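Local structure of Uly1 (7DRQ) at residues Lys265-Asp270 and Phe349-Thr354; Val229-Leu234 and Ser241-Phe246; Lys455-Leu460 and Leu474-Leu479. The protein is an ulvan lyase of polysaccharide lyase family 24 that probably cleaves the algal polysaccharide ulvan by beta-elimination and carries bound calcium ions. One frame throughout, in Å; residues are numbered along the deposited sequence.

How the contacts relate
All three contacts belong to one beta-propeller and differ in what they join. Contacts 2 and 3 each pair neighbouring strands of a single antiparallel sheet, whereas contact 1 bridges the sheets of strands 261-269 and 350-353. Contacts 1 and 2 have centres about 18 Å apart and touch: SE of Met266 packs 3.8 Å from CB of Phe230. Contact 3 stands apart, its centre about 19 Å from that of contact 1 and about 30 Å from that of contact 2, with nearest atoms about 11 Å and 21 Å away respectively. None of them forms a calcium site, although the side chain of Asp270 in contact 1 lies about 8 Å from a bound calcium ion.

Contact 1: Lys265-Asp270 and Phe349-Thr354; sequences KMKYAD and FDWTVT
Lys267 lays its side chain over the indole of Trp351 and ends at Asp350. Its CB sits 3.6 Å from both CZ2 and CH2 of Trp351. With CG anti to the carbonyl carbon (chi1 -57°) and the chain extended beyond it, CG lies 3.6 Å from CZ2 of Trp351, and CD lies 3.8 Å above the plane of the indole ring, toward its rim. CE then passes 3.5 Å from OD1 of Asp350. At the tip, NZ gives one hydrogen bond to the backbone O of Trp351, at 2.8 Å, nearly along the C=O axis, and forms a salt bridge with OD1 of Asp350, also 2.8 Å. NZ stands over the five-membered ring, 4.8 Å from its centroid, a cation-pi contact. The indole is fixed at its edge as well, where NE1 donates to the O of Lys265 (3.0 Å), an acceptor in the ring plane. CB of Ala269 meets CB of Val353, and a water links the N of Asp270 to the O of Val353. Strands 265-269 and 350-353 run 23° from parallel; side chains reaching across to side chains and backbone carbonyls, with a bridging water, join what are probably adjacent blades of the beta-propeller.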
loop_
_atom_site.group_PDB
_atom_site.type_symbol
_atom_site.label_atom_id
_atom_site.label_comp_id
_atom_site.label_asym_id
_atom_site.label_seq_id
_atom_site.Cartn_x
_atom_site.Cartn_y
_atom_site.Cartn_z
ATOM N N LYS A 265 2.947 6.043 -5.058
ATOM C CA LYS A 265 3.346 5.707 -3.701
ATOM C C LYS A 265 4.633 6.437 -3.362
ATOM O O LYS A 265 5.541 6.529 -4.197
ATOM C CB LYS A 265 3.540 4.200 -3.541
ATOM C CG LYS A 265 3.659 3.758 -2.085
ATOM C CD LYS A 265 3.421 2.260 -1.934
ATOM C CE LYS A 265 2.142 1.821 -2.613
ATOM N NZ LYS A 265 1.931 0.359 -2.401
HETATM N N MSE A 266 4.687 6.970 -2.142
HETATM C CA MSE A 266 5.911 7.503 -1.583
HETATM C C MSE A 266 6.661 6.366 -0.920
HETATM O O MSE A 266 6.048 5.446 -0.360
HETATM C CB MSE A 266 5.631 8.605 -0.551
HETATM C CG MSE A 266 4.811 9.733 -1.086
HETATM SE SE MSE A 266 4.598 11.109 0.312
HETATM C CE MSE A 266 6.242 11.019 1.110
ATOM N N LYS A 267 7.985 6.409 -1.016
ATOM C CA LYS A 267 8.839 5.427 -0.368
ATOM C C LYS A 267 10.083 6.121 0.142
ATOM O O LYS A 267 10.465 7.187 -0.342
ATOM C CB LYS A 267 9.277 4.307 -1.320
ATOM C CG LYS A 267 8.152 3.550 -1.987
ATOM C CD LYS A 267 8.737 2.499 -2.944
ATOM C CE LYS A 267 7.652 1.902 -3.819
ATOM N NZ LYS A 267 8.139 0.668 -4.541
ATOM N N TYR A 268 10.733 5.491 1.116
ATOM C CA TYR A 268 12.084 5.876 1.491
ATOM C C TYR A 268 13.032 5.006 0.680
ATOM O O TYR A 268 12.990 3.773 0.785
ATOM C CB TYR A 268 12.313 5.693 2.986
ATOM C CG TYR A 268 13.610 6.269 3.486
ATOM C CD1 TYR A 268 13.720 7.623 3.796
ATOM C CD2 TYR A 268 14.717 5.456 3.684
ATOM C CE1 TYR A 268 14.914 8.153 4.274
ATOM C CE2 TYR A 268 15.900 5.969 4.158
ATOM C CZ TYR A 268 16.000 7.304 4.463
ATOM O OH TYR A 268 17.200 7.774 4.946
ATOM N N ALA A 269 13.845 5.637 -0.158
ATOM C CA ALA A 269 14.665 4.909 -1.123
ATOM C C ALA A 269 15.989 5.631 -1.260
ATOM O O ALA A 269 16.010 6.863 -1.387
ATOM C CB ALA A 269 13.973 4.821 -2.489
ATOM N N ASP A 270 17.082 4.869 -1.224
ATOM C CA ASP A 270 18.440 5.411 -1.247
ATOM C C ASP A 270 18.558 6.652 -0.364
ATOM O O ASP A 270 18.995 7.716 -0.801
ATOM C CB ASP A 270 18.890 5.724 -2.673
ATOM C CG ASP A 270 20.397 5.967 -2.769
ATOM O OD1 ASP A 270 21.112 5.476 -1.871
ATOM O OD2 ASP A 270 20.859 6.655 -3.714
ATOM N N PHE A 349 1.960 -0.011 -11.896
ATOM C CA PHE A 349 3.009 0.994 -11.793
ATOM C C PHE A 349 3.796 0.801 -10.506
ATOM O O PHE A 349 3.216 0.577 -9.438
ATOM C CB PHE A 349 2.436 2.410 -11.825
ATOM C CG PHE A 349 3.462 3.455 -11.532
ATOM C CD1 PHE A 349 4.406 3.795 -12.489
ATOM C CD2 PHE A 349 3.533 4.058 -10.276
ATOM C CE1 PHE A 349 5.378 4.762 -12.215
ATOM C CE2 PHE A 349 4.509 5.010 -9.997
ATOM C CZ PHE A 349 5.426 5.366 -10.966
ATOM N N ASP A 350 5.118 0.894 -10.608
ATOM C CA ASP A 350 5.956 0.858 -9.417
ATOM C C ASP A 350 7.297 1.484 -9.762
ATOM O O ASP A 350 7.607 1.720 -10.931
ATOM C CB ASP A 350 6.126 -0.571 -8.886
ATOM C CG ASP A 350 6.525 -0.602 -7.416
ATOM O OD1 ASP A 350 6.434 0.450 -6.743
ATOM O OD2 ASP A 350 6.935 -1.682 -6.939
ATOM N N TRP A 351 8.099 1.735 -8.723
ATOM C CA TRP A 351 9.389 2.391 -8.887
ATOM C C TRP A 351 10.266 2.048 -7.688
ATOM O O TRP A 351 9.778 1.631 -6.636
ATOM C CB TRP A 351 9.231 3.912 -9.014
ATOM C CG TRP A 351 8.676 4.491 -7.773
ATOM C CD1 TRP A 351 7.361 4.561 -7.414
ATOM C CD2 TRP A 351 9.425 5.029 -6.682
ATOM N NE1 TRP A 351 7.246 5.133 -6.167
ATOM C CE2 TRP A 351 8.499 5.428 -5.696
ATOM C CE3 TRP A 351 10.792 5.213 -6.443
ATOM C CZ2 TRP A 351 8.896 6.010 -4.488
ATOM C CZ3 TRP A 351 11.188 5.785 -5.243
ATOM C CH2 TRP A 351 10.240 6.178 -4.278
ATOM N N THR A 352 11.566 2.255 -7.852
ATOM C CA THR A 352 12.495 2.153 -6.734
ATOM C C THR A 352 13.751 2.926 -7.104
ATOM O O THR A 352 13.948 3.305 -8.261
ATOM C CB THR A 352 12.812 0.687 -6.395
ATOM O OG1 THR A 352 13.584 0.629 -5.190
ATOM C CG2 THR A 352 13.605 0.049 -7.526
ATOM N N VAL A 353 14.574 3.201 -6.097
ATOM C CA VAL A 353 15.917 3.729 -6.293
ATOM C C VAL A 353 16.856 2.858 -5.475
ATOM O O VAL A 353 16.619 2.648 -4.282
ATOM C CB VAL A 353 16.044 5.214 -5.869
ATOM C CG1 VAL A 353 17.476 5.718 -6.124
ATOM C CG2 VAL A 353 15.023 6.080 -6.602
ATOM N N THR A 354 17.901 2.335 -6.113
ATOM C CA THR A 354 18.836 1.462 -5.411
ATOM C C THR A 354 19.773 2.272 -4.518
ATOM O O THR A 354 19.857 3.498 -4.601
ATOM C CB THR A 354 19.697 0.668 -6.387
ATOM O OG1 THR A 354 20.625 1.575 -7.005
ATOM C CG2 THR A 354 18.840 -0.020 -7.466
HETATM O O HOH W 1 6.504 -2.321 -4.378
HETATM O O HOH W 2 16.798 2.030 -1.658
#

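Contact 2: Val229-Leu234 and Ser241-Phe246; sequences VFNKYL and SHFKSF
The backbone N of Ser241 donates to the O of Lys232 over 2.8 Å, in a nearly straight bond (170° at the hydrogen). The same serine answers with its side chain: OG accepts from the N of Lys232 at 2.9 Å, placed there by a chi1 of 64° that sets it between its own N and carbonyl carbon. Ser241 thus grips both polar backbone atoms of Lys232 in the hairpin of strands 225-234 and 239-245, which forms one side of a four-stranded propeller blade. Regular antiparallel pairing resumes at Phe230 and Lys244, a hydrogen-bonded pair whose N and O atoms are joined both ways, and continues at the non-hydrogen-bonded pair Val229 and Ser245. Between these two grips the edge strand departs from the ladder, and the N of Phe243 turns to OE1 of Gln197. The ring of Phe243 is clamped from both faces. CG2 of Val229 lies 3.5 Å above one, in a CH-pi contact set toward the rim, while the flat amide of Asn231 stacks on the opposite face with its plane only 10° from that of the ring. On the face carrying Phe230 and Lys244, the two side chains run side by side in the same direction; CB of Lys244 sits 4.3 Å above the Phe230 ring plane, and CD of Lys244 comes 4.1 Å from CZ of Phe230.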
loop_
_atom_site.group_PDB
_atom_site.type_symbol
_atom_site.label_atom_id
_atom_site.label_comp_id
_atom_site.label_asym_id
_atom_site.label_seq_id
_atom_site.Cartn_x
_atom_site.Cartn_y
_atom_site.Cartn_z
ATOM N N VAL A 229 -1.004 13.098 0.855
ATOM C CA VAL A 229 -0.634 13.831 2.060
ATOM C C VAL A 229 0.265 12.928 2.888
ATOM O O VAL A 229 0.132 11.702 2.849
ATOM C CB VAL A 229 -1.858 14.286 2.885
ATOM C CG1 VAL A 229 -2.708 15.304 2.090
ATOM C CG2 VAL A 229 -2.705 13.096 3.320
ATOM N N PHE A 230 1.201 13.534 3.615
ATOM C CA PHE A 230 2.119 12.745 4.427
ATOM C C PHE A 230 2.469 13.503 5.699
ATOM O O PHE A 230 2.425 14.735 5.744
ATOM C CB PHE A 230 3.397 12.360 3.655
ATOM C CG PHE A 230 4.262 13.536 3.248
ATOM C CD1 PHE A 230 3.897 14.361 2.187
ATOM C CD2 PHE A 230 5.457 13.788 3.905
ATOM C CE1 PHE A 230 4.701 15.427 1.806
ATOM C CE2 PHE A 230 6.274 14.848 3.537
ATOM C CZ PHE A 230 5.891 15.677 2.486
ATOM N N ASN A 231 2.817 12.749 6.745
ATOM C CA ASN A 231 3.169 13.353 8.018
ATOM C C ASN A 231 4.302 12.546 8.640
ATOM O O ASN A 231 4.784 11.564 8.066
ATOM C CB ASN A 231 1.953 13.449 8.952
ATOM C CG ASN A 231 1.324 12.091 9.239
ATOM O OD1 ASN A 231 1.854 11.050 8.858
ATOM N ND2 ASN A 231 0.180 12.105 9.917
ATOM N N LYS A 232 4.729 12.977 9.820
ATOM C CA LYS A 232 5.855 12.379 10.517
ATOM C C LYS A 232 5.455 12.113 11.957
ATOM O O LYS A 232 4.720 12.898 12.567
ATOM C CB LYS A 232 7.101 13.282 10.456
ATOM C CG LYS A 232 8.258 12.801 11.335
ATOM C CD LYS A 232 9.545 13.587 11.104
ATOM C CE LYS A 232 9.472 14.979 11.688
ATOM N NZ LYS A 232 10.754 15.722 11.471
ATOM N N TYR A 233 5.928 10.994 12.490
ATOM C CA TYR A 233 5.694 10.667 13.885
ATOM C C TYR A 233 6.674 11.439 14.760
ATOM O O TYR A 233 7.887 11.418 14.526
ATOM C CB TYR A 233 5.841 9.163 14.106
ATOM C CG TYR A 233 5.619 8.784 15.539
ATOM C CD1 TYR A 233 4.437 9.134 16.190
ATOM C CD2 TYR A 233 6.610 8.132 16.264
ATOM C CE1 TYR A 233 4.235 8.815 17.504
ATOM C CE2 TYR A 233 6.420 7.811 17.589
ATOM C CZ TYR A 233 5.229 8.157 18.207
ATOM O OH TYR A 233 5.036 7.841 19.528
ATOM N N LEU A 234 6.148 12.138 15.757
ATOM C CA LEU A 234 6.975 12.920 16.676
ATOM C C LEU A 234 7.100 12.107 17.960
ATOM O O LEU A 234 6.281 12.230 18.872
ATOM C CB LEU A 234 6.354 14.290 16.914
ATOM C CG LEU A 234 5.997 15.064 15.638
ATOM C CD1 LEU A 234 5.294 16.379 15.984
ATOM C CD2 LEU A 234 7.247 15.315 14.789
ATOM N N SER A 241 2.788 14.861 13.263
ATOM C CA SER A 241 2.668 16.187 12.686
ATOM C C SER A 241 1.400 16.290 11.831
ATOM O O SER A 241 0.750 15.291 11.491
ATOM C CB SER A 241 3.907 16.507 11.851
ATOM O OG SER A 241 4.007 15.615 10.751
ATOM N N HIS A 242 1.052 17.530 11.488
ATOM C CA HIS A 242 -0.057 17.792 10.579
ATOM C C HIS A 242 0.269 17.259 9.193
ATOM O O HIS A 242 1.396 17.400 8.716
ATOM C CB HIS A 242 -0.313 19.303 10.514
ATOM C CG HIS A 242 -1.594 19.689 9.835
ATOM N ND1 HIS A 242 -1.838 19.446 8.500
ATOM C CD2 HIS A 242 -2.679 20.355 10.302
ATOM C CE1 HIS A 242 -3.035 19.913 8.182
ATOM N NE2 HIS A 242 -3.560 20.486 9.253
ATOM N N PHE A 243 -0.720 16.634 8.550
ATOM C CA PHE A 243 -0.544 16.160 7.179
ATOM C C PHE A 243 -0.076 17.300 6.281
ATOM O O PHE A 243 -0.558 18.431 6.381
ATOM C CB PHE A 243 -1.858 15.593 6.633
ATOM C CG PHE A 243 -2.018 14.105 6.814
ATOM C CD1 PHE A 243 -1.014 13.220 6.431
ATOM C CD2 PHE A 243 -3.188 13.596 7.351
ATOM C CE1 PHE A 243 -1.183 11.852 6.583
ATOM C CE2 PHE A 243 -3.366 12.232 7.520
ATOM C CZ PHE A 243 -2.360 11.354 7.136
ATOM N N LYS A 244 0.863 16.991 5.394
ATOM C CA LYS A 244 1.412 17.947 4.446
ATOM C C LYS A 244 1.128 17.458 3.031
ATOM O O LYS A 244 1.299 16.275 2.733
ATOM C CB LYS A 244 2.923 18.108 4.669
ATOM C CG LYS A 244 3.615 19.035 3.675
ATOM C CD LYS A 244 5.044 19.337 4.085
ATOM C CE LYS A 244 5.080 20.280 5.277
ATOM N NZ LYS A 244 4.417 21.579 4.964
ATOM N N SER A 245 0.695 18.362 2.153
ATOM C CA SER A 245 0.323 17.980 0.797
ATOM C C SER A 245 1.544 17.878 -0.108
ATOM O O SER A 245 2.307 18.842 -0.250
ATOM C CB SER A 245 -0.642 19.016 0.212
ATOM O OG SER A 245 -1.802 19.092 1.000
ATOM N N PHE A 246 1.719 16.720 -0.746
ATOM C CA PHE A 246 2.696 16.646 -1.824
ATOM C C PHE A 246 2.221 17.428 -3.045
ATOM O O PHE A 246 3.015 18.122 -3.695
ATOM C CB PHE A 246 2.978 15.197 -2.232
ATOM C CG PHE A 246 3.749 15.117 -3.517
ATOM C CD1 PHE A 246 5.107 15.369 -3.525
ATOM C CD2 PHE A 246 3.103 14.903 -4.724
ATOM C CE1 PHE A 246 5.821 15.365 -4.705
ATOM C CE2 PHE A 246 3.816 14.900 -5.917
ATOM C CZ PHE A 246 5.175 15.130 -5.901
#

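Contact 3: Lys455-Leu460 and Leu474-Leu479; sequences KLYYYL and LQIINL
CG of Tyr457 (chi1 -66°) and CG1 of Ile476 (chi1 -55°) are each anti to their own carbonyl carbon, and the two residues face each other as a non-hydrogen-bonded pair. The end of the ring comes nearer to the neighbouring strand, and CD2 of Tyr457 lies 3.8 Å from CG1 of Ile476. The isoleucine's CG2 comes over a face of the ring, 4.3 Å from its centroid, as a CH-pi contact, and CD1 of Leu474 approaches the ring's edge. An alanine in place of Ile476 would probably open a gap over this face and leave the Tyr457 ring freer to turn. Four backbone hydrogen bonds join Leu456 to Ile477 and Tyr458 to Gln475 in both directions, as expected of an antiparallel hairpin. On the face of Leu456 and Ile477, CD2 of Leu456 lies 3.7 Å from CD1 of Ile477. CD1 of Leu460 packs 3.8 Å from CD of Gln475, whose NE2 is hydrogen-bonded to OE1 of Glu7 on strand 3-15. Within 455-460, CD2 of Leu460 sits over the Tyr458 ring, 3.5 Å above its centre. Strand 469-478 also pairs with strand 3-15, so the two chain ends share one blade, the Velcro closure of beta-propellers. At that seam CE of Lys455 lies 3.7 Å from ND2 of Asn478, and both side chains reach Glu5, whose negative charge is likely to be stabilised by the lysine.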
loop_
_atom_site.group_PDB
_atom_site.type_symbol
_atom_site.label_atom_id
_atom_site.label_comp_id
_atom_site.label_asym_id
_atom_site.label_seq_id
_atom_site.Cartn_x
_atom_site.Cartn_y
_atom_site.Cartn_z
ATOM N N LYS A 455 16.907 -9.422 3.596
ATOM C CA LYS A 455 16.041 -10.593 3.519
ATOM C C LYS A 455 14.672 -10.211 2.973
ATOM O O LYS A 455 14.205 -9.077 3.138
ATOM C CB LYS A 455 15.885 -11.273 4.885
ATOM C CG LYS A 455 17.232 -11.742 5.473
ATOM C CD LYS A 455 17.044 -12.608 6.697
ATOM C CE LYS A 455 18.389 -13.087 7.227
ATOM N NZ LYS A 455 18.202 -14.081 8.317
ATOM N N LEU A 456 14.048 -11.187 2.318
ATOM C CA LEU A 456 12.708 -11.077 1.755
ATOM C C LEU A 456 11.728 -11.735 2.723
ATOM O O LEU A 456 11.874 -12.918 3.050
ATOM C CB LEU A 456 12.645 -11.744 0.375
ATOM C CG LEU A 456 11.308 -12.305 -0.145
ATOM C CD1 LEU A 456 10.292 -11.193 -0.297
ATOM C CD2 LEU A 456 11.468 -13.053 -1.483
ATOM N N TYR A 457 10.772 -10.956 3.212
ATOM C CA TYR A 457 9.688 -11.438 4.058
ATOM C C TYR A 457 8.462 -11.521 3.170
ATOM O O TYR A 457 7.929 -10.493 2.738
ATOM C CB TYR A 457 9.473 -10.502 5.254
ATOM C CG TYR A 457 10.659 -10.520 6.192
ATOM C CD1 TYR A 457 11.826 -9.819 5.885
ATOM C CD2 TYR A 457 10.635 -11.281 7.363
ATOM C CE1 TYR A 457 12.926 -9.855 6.727
ATOM C CE2 TYR A 457 11.742 -11.334 8.210
ATOM C CZ TYR A 457 12.881 -10.616 7.887
ATOM O OH TYR A 457 13.978 -10.657 8.723
ATOM N N TYR A 458 8.049 -12.746 2.842
ATOM C CA TYR A 458 6.969 -12.975 1.885
ATOM C C TYR A 458 5.751 -13.441 2.665
ATOM O O TYR A 458 5.765 -14.523 3.254
ATOM C CB TYR A 458 7.386 -14.011 0.837
ATOM C CG TYR A 458 6.768 -13.824 -0.527
ATOM C CD1 TYR A 458 5.802 -12.853 -0.759
ATOM C CD2 TYR A 458 7.153 -14.644 -1.593
ATOM C CE1 TYR A 458 5.255 -12.687 -2.020
ATOM C CE2 TYR A 458 6.611 -14.490 -2.845
ATOM C CZ TYR A 458 5.661 -13.523 -3.060
ATOM O OH TYR A 458 5.142 -13.392 -4.328
ATOM N N TYR A 459 4.708 -12.632 2.639
ATOM C CA TYR A 459 3.484 -12.855 3.408
ATOM C C TYR A 459 2.463 -13.379 2.407
ATOM O O TYR A 459 2.060 -12.655 1.491
ATOM C CB TYR A 459 3.077 -11.536 4.068
ATOM C CG TYR A 459 1.918 -11.547 5.043
ATOM C CD1 TYR A 459 1.331 -12.725 5.486
ATOM C CD2 TYR A 459 1.408 -10.341 5.517
ATOM C CE1 TYR A 459 0.259 -12.702 6.388
ATOM C CE2 TYR A 459 0.355 -10.305 6.405
ATOM C CZ TYR A 459 -0.226 -11.477 6.835
ATOM O OH TYR A 459 -1.282 -11.383 7.721
ATOM N N LEU A 460 2.057 -14.632 2.566
ATOM C CA LEU A 460 1.483 -15.395 1.466
ATOM C C LEU A 460 0.131 -16.004 1.821
ATOM O O LEU A 460 -0.055 -16.495 2.933
ATOM C CB LEU A 460 2.442 -16.524 1.071
ATOM C CG LEU A 460 3.758 -16.077 0.443
ATOM C CD1 LEU A 460 4.848 -17.119 0.676
ATOM C CD2 LEU A 460 3.578 -15.810 -1.057
ATOM N N LEU A 474 4.133 -17.019 6.392
ATOM C CA LEU A 474 5.265 -16.118 6.255
ATOM C C LEU A 474 6.480 -16.917 5.813
ATOM O O LEU A 474 6.832 -17.919 6.451
ATOM C CB LEU A 474 5.576 -15.418 7.578
ATOM C CG LEU A 474 6.943 -14.717 7.647
ATOM C CD1 LEU A 474 7.013 -13.553 6.651
ATOM C CD2 LEU A 474 7.241 -14.221 9.078
ATOM N N GLN A 475 7.132 -16.474 4.741
ATOM C CA GLN A 475 8.421 -17.031 4.349
ATOM C C GLN A 475 9.515 -15.990 4.540
ATOM O O GLN A 475 9.314 -14.802 4.263
ATOM C CB GLN A 475 8.416 -17.521 2.899
ATOM C CG GLN A 475 7.578 -18.781 2.687
ATOM C CD GLN A 475 7.780 -19.393 1.318
ATOM O OE1 GLN A 475 8.465 -18.827 0.461
ATOM N NE2 GLN A 475 7.172 -20.558 1.099
ATOM N N ILE A 476 10.662 -16.434 5.046
ATOM C CA ILE A 476 11.824 -15.569 5.227
ATOM C C ILE A 476 12.917 -16.118 4.322
ATOM O O ILE A 476 13.389 -17.250 4.508
ATOM C CB ILE A 476 12.272 -15.485 6.690
ATOM C CG1 ILE A 476 11.100 -15.034 7.568
ATOM C CG2 ILE A 476 13.424 -14.493 6.845
ATOM C CD1 ILE A 476 11.405 -15.076 9.065
ATOM N N ILE A 477 13.291 -15.330 3.321
ATOM C CA ILE A 477 14.185 -15.760 2.258
ATOM C C ILE A 477 15.397 -14.842 2.284
ATOM O O ILE A 477 15.260 -13.615 2.207
ATOM C CB ILE A 477 13.488 -15.741 0.887
ATOM C CG1 ILE A 477 12.374 -16.803 0.820
ATOM C CG2 ILE A 477 14.495 -15.972 -0.221
ATOM C CD1 ILE A 477 11.379 -16.582 -0.345
ATOM N N ASN A 478 16.577 -15.434 2.430
ATOM C CA ASN A 478 17.817 -14.675 2.480
ATOM C C ASN A 478 18.226 -14.283 1.068
ATOM O O ASN A 478 18.432 -15.151 0.213
ATOM C CB ASN A 478 18.911 -15.510 3.150
ATOM C CG ASN A 478 20.083 -14.677 3.594
ATOM O OD1 ASN A 478 20.552 -13.810 2.861
ATOM N ND2 ASN A 478 20.566 -14.928 4.807
ATOM N N LEU A 479 18.350 -12.979 0.817
ATOM C CA LEU A 479 18.730 -12.533 -0.517
ATOM C C LEU A 479 20.226 -12.642 -0.778
ATOM O O LEU A 479 20.663 -12.332 -1.893
ATOM C CB LEU A 479 18.256 -11.096 -0.749
ATOM C CG LEU A 479 16.736 -10.981 -0.709
ATOM C CD1 LEU A 479 16.275 -9.522 -0.795
ATOM C CD2 LEU A 479 16.139 -11.787 -1.839
#